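Local coordinates for glucose-6-phosphate isomerase (Plasmodium falciparum, PDB 3QKI), which probably catalyses the reversible conversion of alpha-D-glucose 6-phosphate into beta-D-fructose 6-phosphate, an early step of glycolysis, at residues S368-L379 with Y413-E422. Numbering follows the deposited sequence.
Sequences SHFFDYKNVAIL and YNTCQVYFGE
Strands 375-379 and 418-420 are the two parallel strands of a beta-alpha-beta unit connected through helix 388-400, and Val376 of the first pairs with Tyr419 of the second. The ladder starts where Val418 N donates to Lys374 O and Val376 N to Val418 O; Phe420 N then reaches Val376 O, and Ile378 N meets Phe420 O at 2.8 Å, an almost straight bond (171°). On the face carrying Val376 and Tyr419, Val376 CB sits squarely over the tyrosine ring, 3.8 Å from its centroid, while Ile378 CG1 touches the edge of the same ring at CD1. Behind Val376, its CG2 makes a van der Waals contact 3.4 Å from Gln417 NE2; the hydrogen bonds of that NE2, turned back by a bend at chi2 (101°), go to Ser364 OG and to a water that donates to Tyr373 O and Asn375 O. Ala377 CB leans on Phe420 CZ across the other face, where the second subunit packs on Val418 and Phe420. In this alpha-beta-alpha sandwich of the phosphoglucose isomerase family, 418-420 is one of the two edge strands of its mixed sheet within the chain, and Tyr419 lies about 9 Å, side chain to side chain, from the substrate-binding Gln394. Ahead of the strands, Asn414 ties 413-422 to the C-terminal part of helix 356-371 and the turn after it. Its ND2 uses both hydrogens: one goes to Ser368 O, approaching from above the carbonyl plane, the other to Asp372 OD2 at 3.0 Å, from above the carboxylate. The backbone of Asn414 is held as well, since His369 NE2 donates to its O at 2.8 Å through a bent bond (136°), with the ring's ND1 bonded to Tyr29 OH. One water bridges Ser368 OG and Thr415 O.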
# COMPACT_ATOMS: atom_id res chain seq x y z
N SER A 368 -0.97 7.67 -20.25
CA SER A 368 0.47 7.48 -20.09
C SER A 368 1.26 8.02 -21.30
O SER A 368 2.24 8.75 -21.12
CB SER A 368 0.80 6.01 -19.86
OG SER A 368 2.20 5.77 -19.89
N HIS A 369 0.86 7.64 -22.53
CA HIS A 369 1.60 8.06 -23.72
C HIS A 369 1.45 9.50 -24.14
O HIS A 369 2.44 10.13 -24.48
CB HIS A 369 1.37 7.10 -24.90
CG HIS A 369 2.23 5.88 -24.81
ND1 HIS A 369 3.17 5.59 -25.79
CD2 HIS A 369 2.31 4.94 -23.84
CE1 HIS A 369 3.78 4.49 -25.38
NE2 HIS A 369 3.31 4.07 -24.21
N PHE A 370 0.22 10.02 -24.14
CA PHE A 370 -0.08 11.36 -24.65
C PHE A 370 -0.12 12.49 -23.61
O PHE A 370 0.07 13.65 -23.96
CB PHE A 370 -1.31 11.31 -25.56
CG PHE A 370 -1.14 10.23 -26.60
CD1 PHE A 370 -0.15 10.35 -27.58
CD2 PHE A 370 -1.86 9.05 -26.53
CE1 PHE A 370 0.08 9.31 -28.48
CE2 PHE A 370 -1.63 8.02 -27.44
CZ PHE A 370 -0.66 8.15 -28.39
N PHE A 371 -0.26 12.14 -22.34
CA PHE A 371 -0.27 13.15 -21.26
C PHE A 371 0.91 12.97 -20.33
O PHE A 371 1.12 13.80 -19.45
CB PHE A 371 -1.60 13.07 -20.49
CG PHE A 371 -2.74 13.73 -21.21
CD1 PHE A 371 -3.41 13.08 -22.24
CD2 PHE A 371 -3.15 15.01 -20.84
CE1 PHE A 371 -4.46 13.71 -22.91
CE2 PHE A 371 -4.22 15.62 -21.50
CZ PHE A 371 -4.86 14.98 -22.54
N ASP A 372 1.66 11.87 -20.52
CA ASP A 372 2.82 11.51 -19.71
C ASP A 372 2.47 11.31 -18.23
O ASP A 372 3.26 11.65 -17.33
CB ASP A 372 3.99 12.49 -19.96
CG ASP A 372 5.35 11.84 -19.93
OD1 ASP A 372 6.25 12.39 -19.28
OD2 ASP A 372 5.53 10.79 -20.59
N TYR A 373 1.26 10.78 -17.98
CA TYR A 373 0.76 10.43 -16.64
C TYR A 373 1.23 9.01 -16.32
O TYR A 373 0.61 8.02 -16.75
CB TYR A 373 -0.76 10.57 -16.56
CG TYR A 373 -1.29 11.98 -16.74
CD1 TYR A 373 -0.48 13.09 -16.47
CD2 TYR A 373 -2.59 12.21 -17.16
CE1 TYR A 373 -0.96 14.39 -16.63
CE2 TYR A 373 -3.08 13.51 -17.31
CZ TYR A 373 -2.25 14.59 -17.06
OH TYR A 373 -2.71 15.88 -17.23
N LYS A 374 2.37 8.92 -15.65
CA LYS A 374 3.04 7.65 -15.34
C LYS A 374 2.60 6.96 -14.04
O LYS A 374 3.29 6.05 -13.55
CB LYS A 374 4.55 7.82 -15.42
CG LYS A 374 5.06 8.39 -16.75
CD LYS A 374 6.57 8.23 -16.79
CE LYS A 374 7.25 9.41 -17.40
NZ LYS A 374 8.65 9.10 -17.78
N ASN A 375 1.44 7.34 -13.51
CA ASN A 375 0.91 6.73 -12.30
C ASN A 375 -0.55 6.39 -12.46
O ASN A 375 -1.22 7.00 -13.28
CB ASN A 375 1.06 7.68 -11.09
CG ASN A 375 2.46 7.93 -10.68
OD1 ASN A 375 3.07 7.16 -9.96
ND2 ASN A 375 3.01 9.01 -11.15
N VAL A 376 -1.03 5.41 -11.67
CA VAL A 376 -2.45 5.03 -11.60
C VAL A 376 -2.73 4.83 -10.12
O VAL A 376 -2.03 4.05 -9.46
CB VAL A 376 -2.83 3.74 -12.40
CG1 VAL A 376 -4.29 3.35 -12.13
CG2 VAL A 376 -2.57 3.88 -13.89
N ALA A 377 -3.77 5.50 -9.59
CA ALA A 377 -4.24 5.30 -8.21
C ALA A 377 -5.47 4.39 -8.25
O ALA A 377 -6.46 4.71 -8.92
CB ALA A 377 -4.57 6.63 -7.55
N ILE A 378 -5.39 3.23 -7.55
CA ILE A 378 -6.48 2.25 -7.46
C ILE A 378 -7.15 2.52 -6.16
O ILE A 378 -6.56 2.30 -5.09
CB ILE A 378 -5.99 0.79 -7.55
CG1 ILE A 378 -5.27 0.50 -8.89
CG2 ILE A 378 -7.16 -0.20 -7.31
CD1 ILE A 378 -6.15 0.62 -10.27
N LEU A 379 -8.35 3.09 -6.24
CA LEU A 379 -9.07 3.58 -5.06
C LEU A 379 -10.47 2.99 -4.88
O LEU A 379 -11.46 3.62 -5.27
CB LEU A 379 -9.09 5.12 -5.08
CG LEU A 379 -7.77 5.83 -5.39
CD1 LEU A 379 -8.02 7.29 -5.69
CD2 LEU A 379 -6.75 5.64 -4.23
N TYR A 413 9.84 4.37 -25.02
CA TYR A 413 8.54 4.94 -24.69
C TYR A 413 8.04 4.38 -23.35
O TYR A 413 8.62 3.43 -22.80
CB TYR A 413 7.51 4.75 -25.82
CG TYR A 413 7.34 3.32 -26.30
CD1 TYR A 413 6.55 2.41 -25.60
CD2 TYR A 413 7.90 2.89 -27.50
CE1 TYR A 413 6.36 1.11 -26.05
CE2 TYR A 413 7.69 1.60 -27.99
CZ TYR A 413 6.95 0.70 -27.23
OH TYR A 413 6.73 -0.57 -27.71
N ASN A 414 6.97 4.98 -22.82
CA ASN A 414 6.39 4.60 -21.55
C ASN A 414 5.80 3.20 -21.56
O ASN A 414 5.10 2.84 -22.50
CB ASN A 414 5.30 5.60 -21.12
CG ASN A 414 5.83 6.96 -20.73
OD1 ASN A 414 7.03 7.18 -20.60
ND2 ASN A 414 4.92 7.90 -20.54
N THR A 415 6.09 2.43 -20.51
CA THR A 415 5.45 1.14 -20.32
C THR A 415 4.54 1.27 -19.11
O THR A 415 3.88 2.32 -18.98
CB THR A 415 6.37 -0.07 -20.50
OG1 THR A 415 7.41 -0.04 -19.50
CG2 THR A 415 6.97 -0.14 -21.92
N CYS A 416 4.45 0.24 -18.25
CA CYS A 416 3.51 0.30 -17.13
C CYS A 416 3.72 1.46 -16.18
O CYS A 416 4.86 1.78 -15.82
CB CYS A 416 3.47 -1.01 -16.36
SG CYS A 416 2.06 -1.14 -15.25
N GLN A 417 2.60 2.06 -15.76
CA GLN A 417 2.58 3.12 -14.76
C GLN A 417 2.93 2.54 -13.38
O GLN A 417 2.88 1.32 -13.18
CB GLN A 417 1.17 3.73 -14.66
CG GLN A 417 0.70 4.49 -15.90
CD GLN A 417 -0.24 3.64 -16.71
OE1 GLN A 417 0.02 2.47 -16.97
NE2 GLN A 417 -1.38 4.22 -17.11
N VAL A 418 3.24 3.41 -12.42
CA VAL A 418 3.42 3.01 -11.03
C VAL A 418 1.97 2.95 -10.48
O VAL A 418 1.23 3.92 -10.60
CB VAL A 418 4.26 4.01 -10.22
CG1 VAL A 418 4.10 3.75 -8.73
CG2 VAL A 418 5.73 3.94 -10.62
N TYR A 419 1.58 1.80 -9.94
CA TYR A 419 0.25 1.61 -9.36
C TYR A 419 0.37 1.70 -7.85
O TYR A 419 1.32 1.17 -7.26
CB TYR A 419 -0.31 0.24 -9.73
CG TYR A 419 -0.98 0.19 -11.07
CD1 TYR A 419 -2.36 0.06 -11.17
CD2 TYR A 419 -0.23 0.23 -12.25
CE1 TYR A 419 -2.98 -0.04 -12.42
CE2 TYR A 419 -0.85 0.20 -13.50
CZ TYR A 419 -2.22 0.04 -13.58
OH TYR A 419 -2.83 -0.05 -14.81
N PHE A 420 -0.60 2.37 -7.22
CA PHE A 420 -0.64 2.50 -5.77
C PHE A 420 -2.08 2.79 -5.36
O PHE A 420 -2.96 2.96 -6.21
CB PHE A 420 0.34 3.60 -5.28
CG PHE A 420 -0.16 5.01 -5.50
CD1 PHE A 420 -0.68 5.76 -4.44
CD2 PHE A 420 -0.16 5.58 -6.77
CE1 PHE A 420 -1.16 7.06 -4.64
CE2 PHE A 420 -0.64 6.87 -6.98
CZ PHE A 420 -1.13 7.61 -5.92
N GLY A 421 -2.31 2.86 -4.06
CA GLY A 421 -3.63 3.18 -3.56
C GLY A 421 -3.95 2.61 -2.21
O GLY A 421 -3.26 1.71 -1.71
N GLU A 422 -5.02 3.14 -1.63
CA GLU A 422 -5.63 2.73 -0.38
C GLU A 422 -7.13 2.86 -0.57
O GLU A 422 -7.56 3.72 -1.35
CB GLU A 422 -5.19 3.66 0.78
CG GLU A 422 -3.78 3.37 1.31
CD GLU A 422 -3.47 1.96 1.79
OE1 GLU A 422 -4.38 1.26 2.29
OE2 GLU A 422 -2.29 1.58 1.71
O HOH W 1 3.63 4.88 -17.68
O HOH W 2 2.26 3.30 -20.94
O HOH W 3 8.45 10.11 -20.44
O HOH W 4 -1.78 6.91 -16.00